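Mandelate racemase/muconate lactonizing protein (Alicyclobacillus acidocaldarius LAA1, PDB 3QLD) belongs to the mandelate racemase/muconate lactonizing family, combining an N-terminal domain built on an antiparallel sheet with a C-terminal domain of the TIM-barrel type. Local coordinates at residues E58-T61 / D62-W65; S200-P203 / E204-P207; W359-R362 / D363-R366. One frame throughout, in Å; residues are numbered along the deposited sequence.

Interaction 1 of 3, residues E58-T61 / D62-W65; sequences EECT and DTAW. With SO4 (sulfate ion), chain E.
From Cys60, at the N-cap, the backbone winds directly into a helix, with Ala64 N bonding to Cys60 O at 2.8 Å and Trp65 N to Thr61 O at 3.0 Å. The carbonyl of Cys60 has a second donor. Thr63 OG1 reaches Cys60 O at 3.2 Å, from well off the carbonyl axis, whereas Ala64 N comes in almost head-on, so two bonds from different directions grip this oxygen in the first turn. The threonine hydroxyl is brought there by its first torsion (chi1 57°), which sets OG1 between its own N and carbonyl carbon and turns it back over the start of the helix; Thr63 CG2 then lies 4.0 Å from Cys60 SG. Cys60 SG is also 4.1 Å from Asp62 CB. Ala64 CB sits 3.3 Å from Cys60 O, beside the helical bond.

Trp65 swings its indole away from this turn, CG anti to the backbone N (chi1 178°), and gives its ring N-H to a sulfate ion: NE1 to O1 measures 2.9 Å and the bond is nearly straight. The ion meets the ring at its edge and in its plane; it probably comes from the crystallisation liquor, and is also hydrogen-bonded to His70 and the histidine-tag residue His384.

Asp62 forms a salt bridge with Arg10 of strand 3-15 and a hydrogen bond with His71 of the second subunit, while Glu59 accepts from the backbone of Met106 and Ser107 on helix 105-123. Helix 61-80 thus begins between the second subunit and the antiparallel sheet, where Thr61, Ala64 and Trp65 lie on Ile32 of strand 25-38.

Interaction 2 of 3, residues S200-P203 / E204-P207; sequences SYRP and EDAP
Arg202 and Asp205 hold each other through two hydrogen bonds running in opposite senses. The backbone N-H of Asp205 donates to Arg202 O at 2.9 Å, and the carboxylate of Asp205 turns back to accept from Arg202 N, OD2 lying 2.9 Å away. This second bond meets OD2 on its anti side, a little out of the carboxylate plane. One residue on, Ala206 N bonds to Pro203 O at 3.2 Å. Both backbone bonds span three residues, so the chain makes two overlapping turns of 3-10 type before the regular helix begins.

A water adds to the grip on the carboxylate. The water donates to Asp205 OD2 at 2.6 Å and to Ser200 O, so OD2 accepts from both a peptide N-H and a water. The guanidinium of Arg202 does not pair with this acid; its chain bends at chi2 (-59°) and brings NH1 back to donate a hydrogen bond to Tyr201 O, which lies in the guanidinium plane while the donor stands above the carbonyl plane. Gly199 O is a further acceptor for NH1.

Among the van der Waals contacts, the edge of the Tyr201 ring faces Asp205 CB, with CD1 3.7 Å from it, and ring and carboxylate planes stand almost perpendicular. Glu204, bent at chi2, lays OE1 3.6 Å from Arg202 CB and 3.8 Å from Pro203 CD.

Tyr201 hydrogen-bonds through OH to Asp177, its ring touches Val208 and Leu209 of helix 206-211, and its backbone bonds to Pro223. On the surface of the barrel domain, the turns join the loop after strand 192-196 to helix 206-211, while Pro203 and Ala206 pack on Asp231 and Leu235 of helix 229-238.

Interaction 3 of 3, residues W359-R362 / D363-R366; sequences WVDR and DAVR
Asp361 uses both its carboxylate and its carbonyl to start the helix. Ala364 N donates to Asp361 OD1 at 3.1 Å, a capping bond that approaches from above the carboxylate plane, and Val365 N donates to Asp361 O at 3.0 Å in the carbonyl plane. The carboxylate reaches the first turn because CG stands anti to the backbone N (chi1 -176°). Arg366 N continues the helical pattern to Arg362 O.

Charged groups flank the cap. Asp363 OD2 lies 4.3 Å from Asp361 OD1, a like-charge approach that the N-terminal end of the helix dipole would be expected to ease. Arg362 folds back so that NH1 reaches Val360 O at 2.8 Å, while NH2 forms a salt bridge with Glu43 on strand 43-48.

The apolar contact is between two valines, Val360 CG1 resting 3.7 Å from Val365 CG2; Val360 also packs on Trp45.

With Asp361 as N-cap, the residue just before it touching the fourth residue of the helix makes a hydrophobic staple, a motif that characteristically accompanies a side-chain N-cap at a helix start.

In the fold
Along the chain the three contacts come in series, and each lies where a loop turns into a helix. Interaction 1 opens helix 61-80 in the N-terminal domain; interaction 2 leads into helix 206-211 of the barrel domain, with centres 32 Å apart. Interactions 2 and 3 lie on opposite sides of the chain's centre, 47 Å apart between centres. Interactions 1 and 3 are closer, about 10 Å between nearest atoms, without touching. Both adjoin the same antiparallel sheet: helix 61-80 packs on strands 3-15 and 25-38, whereas helix 362-368 borders strand 43-48 and runs on into strand 369-376. The C-terminal part of the chain thus returns to complete the N-terminal sheet.

Interaction 1 of 3, residues E58-T61 / D62-W65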
ATOM      1  N   GLU A  58      -0.196  -1.440   5.680  1.00 23.29           N
ATOM      2  CA  GLU A  58      -0.885  -0.145   5.459  1.00 23.81           C
ATOM      3  C   GLU A  58      -2.393  -0.285   5.681  1.00 21.97           C
ATOM      4  O   GLU A  58      -3.074   0.723   5.853  1.00 21.92           O
ATOM      5  CB  GLU A  58      -0.584   0.415   4.069  1.00 23.39           C
ATOM      6  CG  GLU A  58      -1.237  -0.367   2.883  1.00 27.85           C
ATOM      7  CD  GLU A  58      -0.573  -1.723   2.571  1.00 37.40           C
ATOM      8  OE1 GLU A  58       0.562  -2.021   3.063  1.00 38.91           O
ATOM      9  OE2 GLU A  58      -1.198  -2.478   1.794  1.00 39.89           O
ATOM     10  N   GLU A  59      -2.892  -1.527   5.703  1.00 19.56           N
ATOM     11  CA  GLU A  59      -4.349  -1.781   5.949  1.00 20.52           C
ATOM     12  C   GLU A  59      -4.669  -1.832   7.447  1.00 21.01           C
ATOM     13  O   GLU A  59      -3.876  -2.303   8.258  1.00 21.74           O
ATOM     14  CB  GLU A  59      -4.797  -3.081   5.170  1.00 18.17           C
ATOM     15  CG  GLU A  59      -4.644  -2.944   3.603  1.00 23.47           C
ATOM     16  CD  GLU A  59      -5.109  -4.249   2.948  1.00 24.93           C
ATOM     17  OE1 GLU A  59      -6.338  -4.374   2.799  1.00 24.85           O
ATOM     18  OE2 GLU A  59      -4.278  -5.141   2.725  1.00 24.58           O
ATOM     19  N   CYS A  60      -5.817  -1.303   7.857  1.00 19.56           N
ATOM     20  CA  CYS A  60      -6.215  -1.510   9.205  1.00 19.38           C
ATOM     21  C   CYS A  60      -7.723  -1.775   9.168  1.00 18.24           C
ATOM     22  O   CYS A  60      -8.377  -1.672   8.090  1.00 20.62           O
ATOM     23  CB  CYS A  60      -5.812  -0.304  10.097  1.00 19.32           C
ATOM     24  SG  CYS A  60      -6.763   1.281   9.634  1.00 22.18           S
ATOM     25  N   THR A  61      -8.302  -2.058  10.331  1.00 20.32           N
ATOM     26  CA  THR A  61      -9.713  -2.474  10.418  1.00 22.15           C
ATOM     27  C   THR A  61     -10.630  -1.430   9.820  1.00 21.55           C
ATOM     28  O   THR A  61     -11.519  -1.746   9.049  1.00 20.46           O
ATOM     29  CB  THR A  61     -10.172  -2.719  11.834  1.00 23.21           C
ATOM     30  OG1 THR A  61      -9.167  -3.455  12.495  1.00 24.30           O
ATOM     31  CG2 THR A  61     -11.471  -3.623  11.804  1.00 25.93           C
ATOM     32  N   ASP A  62     -10.344  -0.168  10.140  1.00 20.50           N
ATOM     33  CA  ASP A  62     -11.185   0.932   9.710  1.00 21.09           C
ATOM     34  C   ASP A  62     -11.216   1.073   8.202  1.00 19.45           C
ATOM     35  O   ASP A  62     -12.297   1.281   7.573  1.00 19.96           O
ATOM     36  CB  ASP A  62     -10.669   2.266  10.326  1.00 21.46           C
ATOM     37  CG  ASP A  62     -11.172   2.524  11.732  1.00 25.27           C
ATOM     38  OD1 ASP A  62     -12.162   1.902  12.192  1.00 29.26           O
ATOM     39  OD2 ASP A  62     -10.542   3.364  12.396  1.00 25.88           O
ATOM     40  N   THR A  63     -10.052   0.997   7.602  1.00 18.62           N
ATOM     41  CA  THR A  63      -9.943   1.220   6.188  1.00 19.46           C
ATOM     42  C   THR A  63     -10.413  -0.015   5.401  1.00 19.58           C
ATOM     43  O   THR A  63     -11.050   0.151   4.360  1.00 17.14           O
ATOM     44  CB  THR A  63      -8.539   1.654   5.728  1.00 21.58           C
ATOM     45  OG1 THR A  63      -7.579   0.676   6.123  1.00 19.97           O
ATOM     46  CG2 THR A  63      -8.166   3.053   6.386  1.00 21.47           C
ATOM     47  N   ALA A  64     -10.131  -1.204   5.939  1.00 19.15           N
ATOM     48  CA  ALA A  64     -10.615  -2.429   5.292  1.00 18.93           C
ATOM     49  C   ALA A  64     -12.184  -2.457   5.287  1.00 19.31           C
ATOM     50  O   ALA A  64     -12.825  -2.879   4.336  1.00 20.48           O
ATOM     51  CB  ALA A  64     -10.012  -3.721   6.061  1.00 17.97           C
ATOM     52  N   TRP A  65     -12.788  -1.992   6.359  1.00 19.26           N
ATOM     53  CA  TRP A  65     -14.258  -1.996   6.441  1.00 20.16           C
ATOM     54  C   TRP A  65     -14.823  -1.159   5.308  1.00 19.61           C
ATOM     55  O   TRP A  65     -15.682  -1.599   4.515  1.00 20.26           O
ATOM     56  CB  TRP A  65     -14.662  -1.443   7.818  1.00 19.46           C
ATOM     57  CG  TRP A  65     -16.187  -1.364   7.956  1.00 24.97           C
ATOM     58  CD1 TRP A  65     -17.019  -0.255   7.730  1.00 28.01           C
ATOM     59  CD2 TRP A  65     -17.044  -2.452   8.277  1.00 23.36           C
ATOM     60  NE1 TRP A  65     -18.355  -0.635   7.916  1.00 27.91           N
ATOM     61  CE2 TRP A  65     -18.386  -1.963   8.266  1.00 24.99           C
ATOM     62  CE3 TRP A  65     -16.803  -3.812   8.607  1.00 25.93           C
ATOM     63  CZ2 TRP A  65     -19.486  -2.784   8.585  1.00 27.50           C
ATOM     64  CZ3 TRP A  65     -17.896  -4.611   8.931  1.00 28.91           C
ATOM     65  CH2 TRP A  65     -19.206  -4.094   8.922  1.00 28.15           C
TER
HETATM   66  S   SO4 E 403     -20.158   2.563   6.977  1.00 70.50           S
HETATM   67  O1  SO4 E 403     -20.538   1.187   7.347  1.00 67.47           O
HETATM   68  O2  SO4 E 403     -18.718   2.707   6.745  1.00 67.52           O
HETATM   69  O3  SO4 E 403     -20.854   2.943   5.734  1.00 67.89           O
HETATM   70  O4  SO4 E 403     -20.552   3.434   8.098  1.00 69.46           O

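Interaction 2 of 3, residues S200-P203 / E204-P207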
ATOM      1  N   SER A 200      14.755  -3.950  13.679  1.00 24.96           N
ATOM      2  CA  SER A 200      15.447  -3.244  14.679  1.00 26.95           C
ATOM      3  C   SER A 200      16.924  -3.060  14.339  1.00 27.32           C
ATOM      4  O   SER A 200      17.610  -2.310  15.006  1.00 27.40           O
ATOM      5  CB  SER A 200      15.208  -3.964  16.035  1.00 28.65           C
ATOM      6  OG  SER A 200      15.900  -5.213  16.140  1.00 28.83           O
ATOM      7  N   TYR A 201      17.439  -3.792  13.319  1.00 27.79           N
ATOM      8  CA  TYR A 201      18.842  -3.649  12.895  1.00 24.10           C
ATOM      9  C   TYR A 201      18.991  -2.666  11.697  1.00 24.82           C
ATOM     10  O   TYR A 201      18.029  -2.372  10.940  1.00 25.30           O
ATOM     11  CB  TYR A 201      19.489  -5.001  12.542  1.00 23.58           C
ATOM     12  CG  TYR A 201      19.542  -5.914  13.755  1.00 22.24           C
ATOM     13  CD1 TYR A 201      20.724  -6.035  14.520  1.00 26.18           C
ATOM     14  CD2 TYR A 201      18.408  -6.558  14.179  1.00 22.02           C
ATOM     15  CE1 TYR A 201      20.790  -6.908  15.673  1.00 25.23           C
ATOM     16  CE2 TYR A 201      18.430  -7.425  15.351  1.00 22.37           C
ATOM     17  CZ  TYR A 201      19.612  -7.554  16.094  1.00 28.40           C
ATOM     18  OH  TYR A 201      19.556  -8.365  17.209  1.00 28.74           O
ATOM     19  N   ARG A 202      20.223  -2.218  11.525  1.00 24.83           N
ATOM     20  CA  ARG A 202      20.628  -1.327  10.448  1.00 25.88           C
ATOM     21  C   ARG A 202      21.846  -1.939   9.771  1.00 27.47           C
ATOM     22  O   ARG A 202      22.501  -2.826  10.334  1.00 25.69           O
ATOM     23  CB  ARG A 202      21.008   0.033  11.054  1.00 26.15           C
ATOM     24  CG  ARG A 202      19.821   0.771  11.716  1.00 27.94           C
ATOM     25  CD  ARG A 202      18.664   1.061  10.740  1.00 29.73           C
ATOM     26  NE  ARG A 202      17.571   1.715  11.460  1.00 29.50           N
ATOM     27  CZ  ARG A 202      16.628   1.108  12.165  1.00 35.25           C
ATOM     28  NH1 ARG A 202      16.565  -0.230  12.244  1.00 34.26           N
ATOM     29  NH2 ARG A 202      15.725   1.852  12.794  1.00 37.25           N
ATOM     30  N   PRO A 203      22.200  -1.469   8.558  1.00 28.63           N
ATOM     31  CA  PRO A 203      23.350  -2.086   7.917  1.00 28.90           C
ATOM     32  C   PRO A 203      24.667  -2.120   8.713  1.00 29.11           C
ATOM     33  O   PRO A 203      25.437  -3.109   8.574  1.00 27.84           O
ATOM     34  CB  PRO A 203      23.475  -1.298   6.628  1.00 29.61           C
ATOM     35  CG  PRO A 203      22.040  -0.962   6.311  1.00 29.48           C
ATOM     36  CD  PRO A 203      21.513  -0.531   7.655  1.00 29.67           C
ATOM     37  N   GLU A 204      24.907  -1.110   9.567  1.00 28.03           N
ATOM     38  CA  GLU A 204      26.090  -1.059  10.444  1.00 29.80           C
ATOM     39  C   GLU A 204      26.169  -2.192  11.500  1.00 28.44           C
ATOM     40  O   GLU A 204      27.212  -2.459  12.048  1.00 28.48           O
ATOM     41  CB  GLU A 204      26.196   0.284  11.181  1.00 30.45           C
ATOM     42  CG  GLU A 204      26.418   1.429  10.263  1.00 38.12           C
ATOM     43  CD  GLU A 204      25.123   2.130   9.867  1.00 44.31           C
ATOM     44  OE1 GLU A 204      24.056   1.452   9.715  1.00 40.09           O
ATOM     45  OE2 GLU A 204      25.209   3.372   9.674  1.00 42.55           O
ATOM     46  N   ASP A 205      25.043  -2.836  11.751  1.00 28.16           N
ATOM     47  CA  ASP A 205      24.879  -3.930  12.725  1.00 27.06           C
ATOM     48  C   ASP A 205      25.178  -5.322  12.132  1.00 26.79           C
ATOM     49  O   ASP A 205      25.101  -6.345  12.832  1.00 27.76           O
ATOM     50  CB  ASP A 205      23.451  -3.907  13.215  1.00 26.50           C
ATOM     51  CG  ASP A 205      23.098  -2.631  14.046  1.00 28.63           C
ATOM     52  OD1 ASP A 205      23.942  -2.205  14.881  1.00 29.32           O
ATOM     53  OD2 ASP A 205      21.965  -2.082  13.864  1.00 28.64           O
ATOM     54  N   ALA A 206      25.521  -5.378  10.853  1.00 25.76           N
ATOM     55  CA  ALA A 206      25.842  -6.638  10.216  1.00 27.14           C
ATOM     56  C   ALA A 206      26.837  -7.523  11.017  1.00 26.96           C
ATOM     57  O   ALA A 206      26.605  -8.732  11.074  1.00 27.35           O
ATOM     58  CB  ALA A 206      26.331  -6.462   8.729  1.00 24.90           C
ATOM     59  N   PRO A 207      27.911  -6.941  11.609  1.00 27.52           N
ATOM     60  CA  PRO A 207      28.832  -7.812  12.351  1.00 29.33           C
ATOM     61  C   PRO A 207      28.141  -8.578  13.507  1.00 28.68           C
ATOM     62  O   PRO A 207      28.401  -9.752  13.731  1.00 28.93           O
ATOM     63  CB  PRO A 207      29.883  -6.824  12.856  1.00 30.26           C
ATOM     64  CG  PRO A 207      29.929  -5.787  11.712  1.00 31.60           C
ATOM     65  CD  PRO A 207      28.449  -5.562  11.522  1.00 28.18           C
TER
HETATM   66  O   HOH W   1      20.212  -0.655  15.090  1.00 30.99           O

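Interaction 3 of 3, residues W359-R362 / D363-R366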
ATOM      1  N   TRP A 359     -18.832 -24.845  11.594  1.00 35.04           N
ATOM      2  CA  TRP A 359     -18.024 -24.703  12.755  1.00 34.70           C
ATOM      3  C   TRP A 359     -18.203 -23.358  13.471  1.00 33.15           C
ATOM      4  O   TRP A 359     -17.775 -23.202  14.592  1.00 33.52           O
ATOM      5  CB  TRP A 359     -16.550 -24.860  12.370  1.00 35.97           C
ATOM      6  CG  TRP A 359     -16.153 -26.242  12.081  1.00 39.06           C
ATOM      7  CD1 TRP A 359     -16.990 -27.339  11.992  1.00 40.12           C
ATOM      8  CD2 TRP A 359     -14.819 -26.735  11.817  1.00 39.20           C
ATOM      9  NE1 TRP A 359     -16.257 -28.463  11.703  1.00 38.51           N
ATOM     10  CE2 TRP A 359     -14.929 -28.136  11.597  1.00 41.36           C
ATOM     11  CE3 TRP A 359     -13.546 -26.139  11.747  1.00 41.85           C
ATOM     12  CZ2 TRP A 359     -13.820 -28.948  11.311  1.00 41.54           C
ATOM     13  CZ3 TRP A 359     -12.418 -26.967  11.448  1.00 42.12           C
ATOM     14  CH2 TRP A 359     -12.571 -28.346  11.240  1.00 42.89           C
ATOM     15  N   VAL A 360     -18.840 -22.395  12.823  1.00 33.24           N
ATOM     16  CA  VAL A 360     -19.038 -21.071  13.379  1.00 32.74           C
ATOM     17  C   VAL A 360     -20.120 -20.995  14.462  1.00 33.42           C
ATOM     18  O   VAL A 360     -21.273 -21.415  14.238  1.00 34.97           O
ATOM     19  CB  VAL A 360     -19.350 -20.059  12.254  1.00 32.53           C
ATOM     20  CG1 VAL A 360     -19.545 -18.654  12.859  1.00 35.15           C
ATOM     21  CG2 VAL A 360     -18.227 -20.040  11.194  1.00 34.11           C
ATOM     22  N   ASP A 361     -19.747 -20.438  15.609  1.00 34.11           N
ATOM     23  CA  ASP A 361     -20.678 -20.141  16.726  1.00 34.84           C
ATOM     24  C   ASP A 361     -21.359 -18.807  16.428  1.00 35.12           C
ATOM     25  O   ASP A 361     -20.764 -17.726  16.634  1.00 33.36           O
ATOM     26  CB  ASP A 361     -19.924 -20.139  18.064  1.00 34.06           C
ATOM     27  CG  ASP A 361     -20.851 -19.928  19.303  1.00 36.94           C
ATOM     28  OD1 ASP A 361     -21.969 -19.435  19.149  1.00 38.95           O
ATOM     29  OD2 ASP A 361     -20.424 -20.242  20.430  1.00 36.93           O
ATOM     30  N   ARG A 362     -22.584 -18.914  15.915  1.00 36.19           N
ATOM     31  CA  ARG A 362     -23.399 -17.751  15.579  1.00 37.39           C
ATOM     32  C   ARG A 362     -23.650 -16.867  16.769  1.00 37.11           C
ATOM     33  O   ARG A 362     -23.677 -15.646  16.612  1.00 37.86           O
ATOM     34  CB  ARG A 362     -24.733 -18.137  14.899  1.00 38.39           C
ATOM     35  CG  ARG A 362     -24.692 -18.997  13.579  1.00 42.87           C
ATOM     36  CD  ARG A 362     -23.389 -18.899  12.793  1.00 43.56           C
ATOM     37  NE  ARG A 362     -23.495 -19.354  11.393  1.00 48.40           N
ATOM     38  CZ  ARG A 362     -23.150 -20.577  10.972  1.00 47.63           C
ATOM     39  NH1 ARG A 362     -22.700 -21.493  11.837  1.00 47.19           N
ATOM     40  NH2 ARG A 362     -23.252 -20.890   9.682  1.00 48.24           N
ATOM     41  N   ASP A 363     -23.809 -17.437  17.979  1.00 37.70           N
ATOM     42  CA  ASP A 363     -24.021 -16.613  19.196  1.00 37.80           C
ATOM     43  C   ASP A 363     -22.797 -15.793  19.567  1.00 35.62           C
ATOM     44  O   ASP A 363     -22.908 -14.674  20.064  1.00 34.71           O
ATOM     45  CB  ASP A 363     -24.361 -17.440  20.449  1.00 38.65           C
ATOM     46  CG  ASP A 363     -25.761 -18.063  20.402  1.00 44.12           C
ATOM     47  OD1 ASP A 363     -26.710 -17.422  19.918  1.00 46.28           O
ATOM     48  OD2 ASP A 363     -25.912 -19.215  20.874  1.00 48.69           O
ATOM     49  N   ALA A 364     -21.625 -16.404  19.411  1.00 34.38           N
ATOM     50  CA  ALA A 364     -20.396 -15.688  19.697  1.00 32.58           C
ATOM     51  C   ALA A 364     -20.213 -14.572  18.664  1.00 30.87           C
ATOM     52  O   ALA A 364     -19.971 -13.417  19.043  1.00 29.86           O
ATOM     53  CB  ALA A 364     -19.196 -16.663  19.752  1.00 31.69           C
ATOM     54  N   VAL A 365     -20.391 -14.898  17.389  1.00 29.15           N
ATOM     55  CA  VAL A 365     -20.260 -13.872  16.351  1.00 31.29           C
ATOM     56  C   VAL A 365     -21.176 -12.691  16.694  1.00 32.73           C
ATOM     57  O   VAL A 365     -20.772 -11.499  16.618  1.00 33.59           O
ATOM     58  CB  VAL A 365     -20.540 -14.442  14.938  1.00 29.06           C
ATOM     59  CG1 VAL A 365     -20.723 -13.294  13.892  1.00 32.61           C
ATOM     60  CG2 VAL A 365     -19.436 -15.354  14.524  1.00 32.00           C
ATOM     61  N   ARG A 366     -22.409 -13.007  17.090  1.00 34.23           N
ATOM     62  CA  ARG A 366     -23.376 -11.969  17.393  1.00 35.65           C
ATOM     63  C   ARG A 366     -23.018 -11.136  18.613  1.00 35.28           C
ATOM     64  O   ARG A 366     -23.107  -9.889  18.551  1.00 34.18           O
ATOM     65  CB  ARG A 366     -24.764 -12.565  17.533  1.00 37.46           C
ATOM     66  CG  ARG A 366     -25.492 -12.588  16.230  1.00 43.63           C
ATOM     67  CD  ARG A 366     -26.945 -12.040  16.446  1.00 53.52           C
ATOM     68  NE  ARG A 366     -27.423 -12.290  17.826  1.00 59.71           N
ATOM     69  CZ  ARG A 366     -28.492 -11.733  18.401  1.00 63.13           C
ATOM     70  NH1 ARG A 366     -29.281 -10.879  17.733  1.00 64.55           N
ATOM     71  NH2 ARG A 366     -28.784 -12.049  19.659  1.00 63.79           N
TER